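Local atomic coordinates of oxidoreductase, NAD-binding/iron-sulfur cluster-binding protein (Nitratireductor pacificus pht-3B, PDB entry 6ZXU), a protein that is a catabolic reductive dehalogenase that holds a cobalamin and two iron-sulfur clusters, and probably uses them to remove halogen from organic substrates by reduction. Residues F116-M121 with S449-M454; L144-Q149 with A177-I182. One frame throughout, in Å; residues are numbered along the deposited sequence.

Contact 1 (F116-M121 with S449-M454); sequences FLDASM and SMRAYM
Arg451 lays its aliphatic stem across the Phe116 ring, its CD 3.8 Å from the ring centroid and over one face, a CH-pi contact displaced toward the rim. CG sits anti to the backbone N (chi1 169°) and the chain stays extended to NE, which carries the guanidinium past the ring to the turn that closes helix 103-116. There Asp118 receives it: Arg451 NH2 gives a hydrogen bond of 2.6 Å to Asp118 OD2, with the oxygen in the guanidinium plane and using its syn lone pair, while NE adds a weak bond of 3.1 Å to the same Asp118 OD2. The carboxylate and guanidinium planes are 68° apart, and a single oxygen, OD2, takes both donors of this salt bridge. Asp118 is the C-prime residue of a Schellman motif, and that turn presents its side chain to helix 445-469. Leu117 CD2 packs against Arg451 CG at 4.2 Å. Asp118 OD2 also forms a salt bridge with Arg455, and Arg451 NH1 reaches the backbone oxygen of Asp429. Shortening Arg451 to an alanine would probably leave one face of the Phe116 ring without its covering stem and Asp118 with Arg455 as its remaining arginine partner. With two arginines converging on one oxygen, Asp118 is likely to stay ionised, and the charge pairing ties a helix end to the helix whose Ser449 and Tyr453 touch cobalamin.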
# COMPACT_ATOMS: atom_id res chain seq x y z
N PHE A 116 5.93 -2.57 9.71
CA PHE A 116 4.74 -2.62 8.85
C PHE A 116 4.54 -1.29 8.10
O PHE A 116 4.21 -1.28 6.89
CB PHE A 116 3.55 -3.01 9.67
CG PHE A 116 2.22 -2.92 8.95
CD1 PHE A 116 1.90 -3.86 7.95
CD2 PHE A 116 1.29 -1.99 9.28
CE1 PHE A 116 0.69 -3.83 7.32
CE2 PHE A 116 0.05 -1.91 8.61
CZ PHE A 116 -0.23 -2.86 7.64
N LEU A 117 4.84 -0.18 8.75
CA LEU A 117 4.71 1.16 8.17
C LEU A 117 5.95 1.58 7.44
O LEU A 117 6.09 2.73 7.07
CB LEU A 117 4.34 2.17 9.24
CG LEU A 117 3.06 1.94 9.98
CD1 LEU A 117 2.89 2.95 11.08
CD2 LEU A 117 1.85 2.03 9.08
N ASP A 118 6.88 0.66 7.24
CA ASP A 118 8.10 0.90 6.50
C ASP A 118 9.15 1.80 7.23
O ASP A 118 9.93 2.47 6.59
CB ASP A 118 7.80 1.37 5.07
CG ASP A 118 6.87 0.43 4.36
OD1 ASP A 118 7.30 -0.74 4.13
OD2 ASP A 118 5.69 0.82 4.09
N ALA A 119 9.23 1.71 8.56
CA ALA A 119 10.44 2.11 9.24
C ALA A 119 11.58 1.23 8.75
O ALA A 119 11.39 0.08 8.46
CB ALA A 119 10.30 1.96 10.77
N SER A 120 12.77 1.79 8.67
CA SER A 120 13.98 1.06 8.28
C SER A 120 14.60 0.29 9.44
O SER A 120 15.14 -0.80 9.26
CB SER A 120 15.05 2.04 7.66
OG SER A 120 14.54 2.69 6.47
N MET A 121 14.52 0.87 10.63
CA MET A 121 15.22 0.33 11.83
C MET A 121 14.48 0.89 13.02
O MET A 121 14.07 2.05 12.98
CB MET A 121 16.65 0.81 11.79
CG MET A 121 17.55 0.36 12.94
SD MET A 121 19.28 0.88 12.73
CE MET A 121 19.47 0.49 11.02
N SER A 449 -5.05 -2.77 4.01
CA SER A 449 -5.64 -1.87 2.97
C SER A 449 -5.34 -0.41 3.24
O SER A 449 -4.91 0.33 2.36
CB SER A 449 -7.17 -2.05 2.90
OG SER A 449 -7.48 -3.33 2.45
N MET A 450 -5.53 0.02 4.48
CA MET A 450 -5.43 1.45 4.82
C MET A 450 -4.01 1.94 4.79
O MET A 450 -3.77 3.09 4.41
CB MET A 450 -6.05 1.74 6.20
CG MET A 450 -7.56 1.60 6.28
SD MET A 450 -8.43 2.78 5.19
CE MET A 450 -9.62 1.67 4.33
N ARG A 451 -3.06 1.13 5.27
CA ARG A 451 -1.66 1.50 5.14
C ARG A 451 -1.32 1.84 3.69
O ARG A 451 -0.75 2.86 3.39
CB ARG A 451 -0.75 0.39 5.62
CG ARG A 451 0.72 0.63 5.25
CD ARG A 451 1.61 -0.56 5.30
NE ARG A 451 2.83 -0.38 4.54
CZ ARG A 451 2.92 -0.64 3.22
NH1 ARG A 451 1.87 -1.17 2.56
NH2 ARG A 451 4.03 -0.43 2.57
N ALA A 452 -1.73 0.99 2.77
CA ALA A 452 -1.41 1.19 1.37
C ALA A 452 -2.14 2.43 0.82
O ALA A 452 -1.57 3.16 0.03
CB ALA A 452 -1.73 -0.09 0.59
N TYR A 453 -3.39 2.59 1.20
CA TYR A 453 -4.20 3.78 0.84
C TYR A 453 -3.57 5.07 1.37
O TYR A 453 -3.38 6.02 0.61
CB TYR A 453 -5.56 3.67 1.44
CG TYR A 453 -6.49 2.77 0.68
CD1 TYR A 453 -6.38 2.64 -0.67
CD2 TYR A 453 -7.53 2.17 1.31
CE1 TYR A 453 -7.28 1.88 -1.36
CE2 TYR A 453 -8.42 1.36 0.64
CZ TYR A 453 -8.34 1.25 -0.71
OH TYR A 453 -9.30 0.50 -1.45
N MET A 454 -3.15 5.05 2.61
CA MET A 454 -2.52 6.17 3.21
C MET A 454 -1.19 6.51 2.59
O MET A 454 -0.93 7.68 2.22
CB MET A 454 -2.39 5.94 4.73
CG MET A 454 -1.74 7.06 5.56
SD MET A 454 0.04 6.92 5.48
CE MET A 454 0.41 5.15 6.00

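Contact 2 (L144-Q149 with A177-I182)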
# COMPACT_ATOMS: atom_id res chain seq x y z
N LEU A 144 9.72 4.65 21.76
CA LEU A 144 9.94 3.93 20.48
C LEU A 144 10.63 4.83 19.52
O LEU A 144 10.11 5.86 19.17
CB LEU A 144 8.63 3.48 19.91
CG LEU A 144 8.75 2.68 18.62
CD1 LEU A 144 8.96 1.25 18.90
CD2 LEU A 144 7.43 2.83 17.91
N VAL A 145 11.85 4.43 19.08
CA VAL A 145 12.66 5.25 18.22
C VAL A 145 12.79 4.49 16.90
O VAL A 145 12.97 3.27 16.90
CB VAL A 145 14.06 5.48 18.80
CG1 VAL A 145 14.81 6.52 18.02
CG2 VAL A 145 13.96 5.92 20.27
N PHE A 146 12.63 5.20 15.80
CA PHE A 146 12.76 4.58 14.48
C PHE A 146 13.44 5.49 13.52
O PHE A 146 13.40 6.71 13.66
CB PHE A 146 11.45 4.10 13.96
CG PHE A 146 10.47 5.21 13.75
CD1 PHE A 146 10.53 5.95 12.55
CD2 PHE A 146 9.48 5.47 14.66
CE1 PHE A 146 9.59 6.94 12.32
CE2 PHE A 146 8.58 6.53 14.46
CZ PHE A 146 8.65 7.28 13.29
N ALA A 147 14.13 4.90 12.55
CA ALA A 147 14.84 5.63 11.50
C ALA A 147 14.17 5.26 10.17
O ALA A 147 13.70 4.13 9.96
CB ALA A 147 16.30 5.30 11.43
N VAL A 148 14.11 6.21 9.30
CA VAL A 148 13.77 5.95 7.90
C VAL A 148 14.97 6.32 7.07
O VAL A 148 15.45 7.46 7.12
CB VAL A 148 12.48 6.75 7.49
CG1 VAL A 148 12.22 6.68 5.96
CG2 VAL A 148 11.30 6.24 8.24
N GLN A 149 15.41 5.44 6.19
CA GLN A 149 16.52 5.76 5.29
C GLN A 149 16.17 6.80 4.23
O GLN A 149 15.06 6.87 3.76
CB GLN A 149 17.04 4.46 4.60
CG GLN A 149 18.37 4.71 3.91
CD GLN A 149 19.16 3.49 3.46
OE1 GLN A 149 20.37 3.57 3.24
NE2 GLN A 149 18.48 2.40 3.26
N ALA A 177 7.24 11.79 10.33
CA ALA A 177 6.08 12.36 10.97
C ALA A 177 4.87 11.52 10.76
O ALA A 177 4.08 11.31 11.63
CB ALA A 177 5.85 13.73 10.41
N GLU A 178 4.71 11.04 9.54
CA GLU A 178 3.62 10.15 9.21
C GLU A 178 3.59 8.93 10.10
O GLU A 178 2.56 8.60 10.73
CB GLU A 178 3.81 9.67 7.77
CG GLU A 178 2.73 8.73 7.26
CD GLU A 178 3.31 7.61 6.36
OE1 GLU A 178 3.77 7.88 5.20
OE2 GLU A 178 3.34 6.41 6.79
N ILE A 179 4.70 8.20 10.16
CA ILE A 179 4.80 7.00 10.99
C ILE A 179 4.60 7.33 12.47
O ILE A 179 3.85 6.67 13.17
CB ILE A 179 6.17 6.28 10.78
CG1 ILE A 179 6.26 5.83 9.33
CG2 ILE A 179 6.32 5.15 11.78
CD1 ILE A 179 7.59 5.23 8.95
N ALA A 180 5.22 8.40 12.96
CA ALA A 180 5.05 8.80 14.40
C ALA A 180 3.62 9.15 14.77
O ALA A 180 3.17 8.82 15.85
CB ALA A 180 5.97 9.97 14.72
N ALA A 181 2.90 9.81 13.86
CA ALA A 181 1.49 10.16 14.04
C ALA A 181 0.62 8.94 14.08
O ALA A 181 -0.25 8.84 14.95
CB ALA A 181 1.01 11.08 12.92
N ILE A 182 0.92 7.94 13.24
CA ILE A 182 0.09 6.75 13.18
C ILE A 182 0.32 5.92 14.44
O ILE A 182 -0.61 5.44 15.05
CB ILE A 182 0.37 5.95 11.90
CG1 ILE A 182 -0.12 6.71 10.69
CG2 ILE A 182 -0.34 4.63 12.01
CD1 ILE A 182 0.41 6.13 9.39
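Phe146 drives its ring from strand 142-149 into the side of helix 168-190, where CZ settles between two consecutive helix residues. Ile179 forms one wall: its CG2 methyl lies over a face of the ring, offset toward the rim, with CG2 3.8 Å from the ring centroid in a CH-pi contact and 3.5 Å from Phe146 CZ. Ala180 forms the other, its N 3.6 Å and its CB 4.1 Å from Phe146 CZ; the small methyl lets the ring tip come down to the helix backbone. The ring gets there because Phe146 CG stands between the backbone N and the carbonyl carbon (chi1 63°). Two residues along, on the same face of the strand, Val148 is a second, shorter bump, and its CG2 meets Ile179 CD1 at 3.9 Å. Ile179 thus serves both strand residues with separate branches, CG2 against the ring face and CD1 to the valine, work well suited to a beta-branched chain. The axes of segments 144-149 and 177-182 run roughly antiparallel (150°), 10.1 Å apart at closest approach. All four touching residues are buried and their side chains are hydrocarbon, so the helix is held to the sheet by close fit and exclusion of water.

In the fold
The two contacts lie about 10 Å apart, centre to centre, and contact 2 comes within the chain interval that contact 1 spans: helix 103-116 and its turn, strand 142-149, helix 168-190, and much later helix 445-469. Residues 116-121 lead into strand 121-126, the edge neighbour of strand 142-149 in a four-stranded antiparallel sheet; Ser120 and Met121 both face Ala147 there, a classic beta bulge. Helix 168-190 joins the contacts too, since Leu117 and Met454 touch it and Glu178 pairs with Arg455. Contact 2 packs helix 168-190 on the sheet that holds strands 121-126 and 142-149, and contact 1 joins that unit to helix 445-469, which carries the cobalamin-touching Ser449 and Tyr453.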